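Side-chain contact in cytochrome C' (Rhodopseudomonas palustris, PDB 1MQV), which carries a covalently bound high-spin heme without a sixth ligand and is linked to electron transfer, though its exact function is unknown: residues A6-I11 with A57-G62. The protein carries 3 engineered substitutions. Residues are numbered along the deposited sequence; the frame is centred on the assembly and turned at random.
Sequences AQRKAI and ADSKTG. With HEC (heme c), chain C.
Arg8, on a helical turn of segment 6-11, meets Ser59, which ends a short 3-10 segment at 57-59 and begins a type I beta turn running to Gly62. The two segments touch through these two residues alone. Arg8 spans the gap with its side chain. Its CG sits between the backbone N and the carbonyl carbon (chi1 72°), and the chain then runs extended to NE, which carries the guanidinium away from the helix. Arg8 NH1 donates to Ser59 OG at 3.2 Å, with a bent N-H...O angle of 141°. Ser59 OG lies 28° out of the guanidinium plane. Ser59 OG also makes a weak hydrogen bond with Pro56 O. A water adds a second link, this time to the backbone. It accepts from Arg8 NH2 at 2.8 Å and donates to Ser59 O at 2.8 Å.

The guanidinium also holds a heme propionate. Arg8 NE donates to heme O2D at 2.9 Å in a nearly straight bond. NH2 adds a weak bond to the same O2D. The propionate oxygen and the water both lie at the guanidinium edge, in its plane. Further bonds from NH1 to Leu54 O and from NH2 to Thr65 OG1 fix the rotation of the group. This buried positive charge would be expected to stabilise the propionate as an anion. Lys9 lays its aliphatic chain along both propionates; CG is 3.4 Å from heme O2A, and CE is equally near O1D and O2A. Lys9 NZ hydrogen-bonds to Asp64 O.

Arg8 is an experimentally established heme-binding residue. The contact lies toward one end of the four-helix bundle, where helix 4-27 meets the long loop between helix 34-50 and helix 75-95, beside the heme propionates.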
loop_
_atom_site.group_PDB
_atom_site.type_symbol
_atom_site.label_atom_id
_atom_site.label_comp_id
_atom_site.label_asym_id
_atom_site.label_seq_id
_atom_site.Cartn_x
_atom_site.Cartn_y
_atom_site.Cartn_z
ATOM N N ALA A 6 7.199 -3.224 -14.391
ATOM C CA ALA A 6 7.116 -4.577 -13.885
ATOM C C ALA A 6 7.540 -4.598 -12.421
ATOM O O ALA A 6 6.960 -5.331 -11.607
ATOM C CB ALA A 6 8.004 -5.507 -14.715
ATOM N N GLN A 7 8.525 -3.788 -12.060
ATOM C CA GLN A 7 8.987 -3.781 -10.683
ATOM C C GLN A 7 7.918 -3.317 -9.728
ATOM O O GLN A 7 7.681 -3.939 -8.684
ATOM C CB GLN A 7 10.149 -2.825 -10.487
ATOM C CG GLN A 7 11.499 -3.345 -10.887
ATOM C CD GLN A 7 12.538 -2.250 -10.807
ATOM O OE1 GLN A 7 13.064 -1.822 -11.822
ATOM N NE2 GLN A 7 12.825 -1.785 -9.597
ATOM N N ARG A 8 7.296 -2.206 -10.076
ATOM C CA ARG A 8 6.286 -1.615 -9.177
ATOM C C ARG A 8 5.038 -2.475 -9.086
ATOM O O ARG A 8 4.438 -2.578 -8.025
ATOM C CB ARG A 8 5.952 -0.161 -9.590
ATOM C CG ARG A 8 5.131 -0.020 -10.877
ATOM C CD ARG A 8 5.404 1.317 -11.525
ATOM N NE ARG A 8 4.403 1.668 -12.529
ATOM C CZ ARG A 8 4.540 2.685 -13.390
ATOM N NH1 ARG A 8 5.637 3.444 -13.371
ATOM N NH2 ARG A 8 3.580 2.957 -14.261
ATOM N N LYS A 9 4.650 -3.139 -10.175
ATOM C CA LYS A 9 3.471 -3.986 -10.093
ATOM C C LYS A 9 3.733 -5.185 -9.188
ATOM O O LYS A 9 2.811 -5.674 -8.509
ATOM C CB LYS A 9 3.063 -4.463 -11.503
ATOM C CG LYS A 9 2.210 -3.458 -12.322
ATOM C CD LYS A 9 2.005 -4.079 -13.728
ATOM C CE LYS A 9 0.663 -3.789 -14.327
ATOM N NZ LYS A 9 0.578 -4.521 -15.618
ATOM N N ALA A 10 4.983 -5.656 -9.168
ATOM C CA ALA A 10 5.346 -6.794 -8.335
ATOM C C ALA A 10 5.269 -6.390 -6.857
ATOM O O ALA A 10 4.773 -7.138 -6.008
ATOM C CB ALA A 10 6.757 -7.285 -8.669
ATOM N N ILE A 11 5.744 -5.194 -6.562
ATOM C CA ILE A 11 5.713 -4.703 -5.176
ATOM C C ILE A 11 4.248 -4.432 -4.747
ATOM O O ILE A 11 3.869 -4.744 -3.620
ATOM C CB ILE A 11 6.536 -3.417 -5.025
ATOM C CG1 ILE A 11 8.034 -3.738 -5.127
ATOM C CG2 ILE A 11 6.195 -2.717 -3.672
ATOM C CD1 ILE A 11 8.880 -2.493 -5.447
ATOM N N ALA A 57 8.408 9.791 -15.303
ATOM C CA ALA A 57 7.589 10.305 -16.399
ATOM C C ALA A 57 7.885 9.577 -17.743
ATOM O O ALA A 57 7.002 9.463 -18.590
ATOM C CB ALA A 57 7.799 11.823 -16.538
ATOM N N ASP A 58 9.101 9.067 -17.940
ATOM C CA ASP A 58 9.384 8.375 -19.208
ATOM C C ASP A 58 8.690 7.007 -19.297
ATOM O O ASP A 58 8.880 6.253 -20.250
ATOM C CB ASP A 58 10.899 8.243 -19.479
ATOM C CG ASP A 58 11.649 7.533 -18.379
ATOM O OD1 ASP A 58 11.111 6.570 -17.813
ATOM O OD2 ASP A 58 12.798 7.930 -18.088
ATOM N N SER A 59 7.881 6.684 -18.297
ATOM C CA SER A 59 7.166 5.441 -18.346
ATOM C C SER A 59 5.669 5.734 -18.460
ATOM O O SER A 59 4.827 4.817 -18.359
ATOM C CB SER A 59 7.450 4.622 -17.103
ATOM O OG SER A 59 6.318 4.633 -16.268
ATOM N N LYS A 60 5.313 6.996 -18.693
ATOM C CA LYS A 60 3.884 7.340 -18.798
ATOM C C LYS A 60 3.229 6.759 -20.071
ATOM O O LYS A 60 2.001 6.659 -20.172
ATOM C CB LYS A 60 3.666 8.866 -18.718
ATOM C CG LYS A 60 4.056 9.680 -19.938
ATOM C CD LYS A 60 3.676 11.159 -19.755
ATOM C CE LYS A 60 4.450 11.818 -18.619
ATOM N NZ LYS A 60 4.516 13.319 -18.716
ATOM N N THR A 61 4.052 6.352 -21.023
ATOM C CA THR A 61 3.572 5.768 -22.267
ATOM C C THR A 61 4.025 4.304 -22.257
ATOM O O THR A 61 4.369 3.746 -23.299
ATOM C CB THR A 61 4.207 6.478 -23.485
ATOM O OG1 THR A 61 5.616 6.212 -23.512
ATOM C CG2 THR A 61 4.016 7.985 -23.376
ATOM N N GLY A 62 4.024 3.685 -21.071
ATOM C CA GLY A 62 4.505 2.308 -20.924
ATOM C C GLY A 62 3.800 1.136 -21.594
ATOM O O GLY A 62 4.422 0.153 -21.999
HETATM FE FE HEC C . -2.161 0.313 -5.130
HETATM C CHA HEC C . -1.756 -1.074 -8.171
HETATM C CHB HEC C . -2.809 -2.781 -3.822
HETATM C CHC HEC C . -1.820 1.535 -1.992
HETATM C CHD HEC C . -1.051 3.435 -6.362
HETATM N NA HEC C . -2.276 -1.598 -5.877
HETATM C C1A HEC C . -2.064 -1.931 -7.180
HETATM C C2A HEC C . -2.232 -3.329 -7.326
HETATM C C3A HEC C . -2.572 -3.870 -6.080
HETATM C C4A HEC C . -2.579 -2.733 -5.187
HETATM C CMA HEC C . -2.907 -5.247 -5.601
HETATM C CAA HEC C . -2.152 -4.093 -8.642
HETATM C CBA HEC C . -0.725 -4.533 -8.879
HETATM C CGA HEC C . -0.622 -5.475 -10.087
HETATM O O1A HEC C . -0.531 -6.686 -9.861
HETATM O O2A HEC C . -0.638 -4.989 -11.234
HETATM N NB HEC C . -2.310 -0.440 -3.344
HETATM C C1B HEC C . -2.710 -1.706 -2.950
HETATM C C2B HEC C . -2.946 -1.820 -1.494
HETATM C C3B HEC C . -2.678 -0.610 -0.983
HETATM C C4B HEC C . -2.246 0.242 -2.129
HETATM C CMB HEC C . -3.456 -3.117 -0.793
HETATM C CAB HEC C . -2.780 -0.162 0.406
HETATM C CBB HEC C . -2.224 -0.860 1.488
HETATM N NC HEC C . -1.498 2.058 -4.359
HETATM C C1C HEC C . -1.447 2.415 -3.013
HETATM C C2C HEC C . -1.085 3.769 -2.840
HETATM C C3C HEC C . -0.880 4.361 -4.059
HETATM C C4C HEC C . -1.160 3.239 -5.007
HETATM C CMC HEC C . -1.120 4.542 -1.478
HETATM C CAC HEC C . -0.576 5.722 -4.480
HETATM C CBC HEC C . 0.090 6.610 -3.514
HETATM N ND HEC C . -1.532 1.092 -6.899
HETATM C C1D HEC C . -1.235 2.371 -7.296
HETATM C C2D HEC C . -1.055 2.466 -8.760
HETATM C C3D HEC C . -1.267 1.192 -9.229
HETATM C C4D HEC C . -1.540 0.326 -8.083
HETATM C CMD HEC C . -0.462 3.734 -9.444
HETATM C CAD HEC C . -1.099 0.765 -10.764
HETATM C CBD HEC C . 0.370 0.251 -10.859
HETATM C CGD HEC C . 0.740 0.008 -12.320
HETATM O O1D HEC C . -0.112 -0.590 -12.992
HETATM O O2D HEC C . 1.833 0.416 -12.759
HETATM O O HOH W 1 3.386 5.169 -15.931
#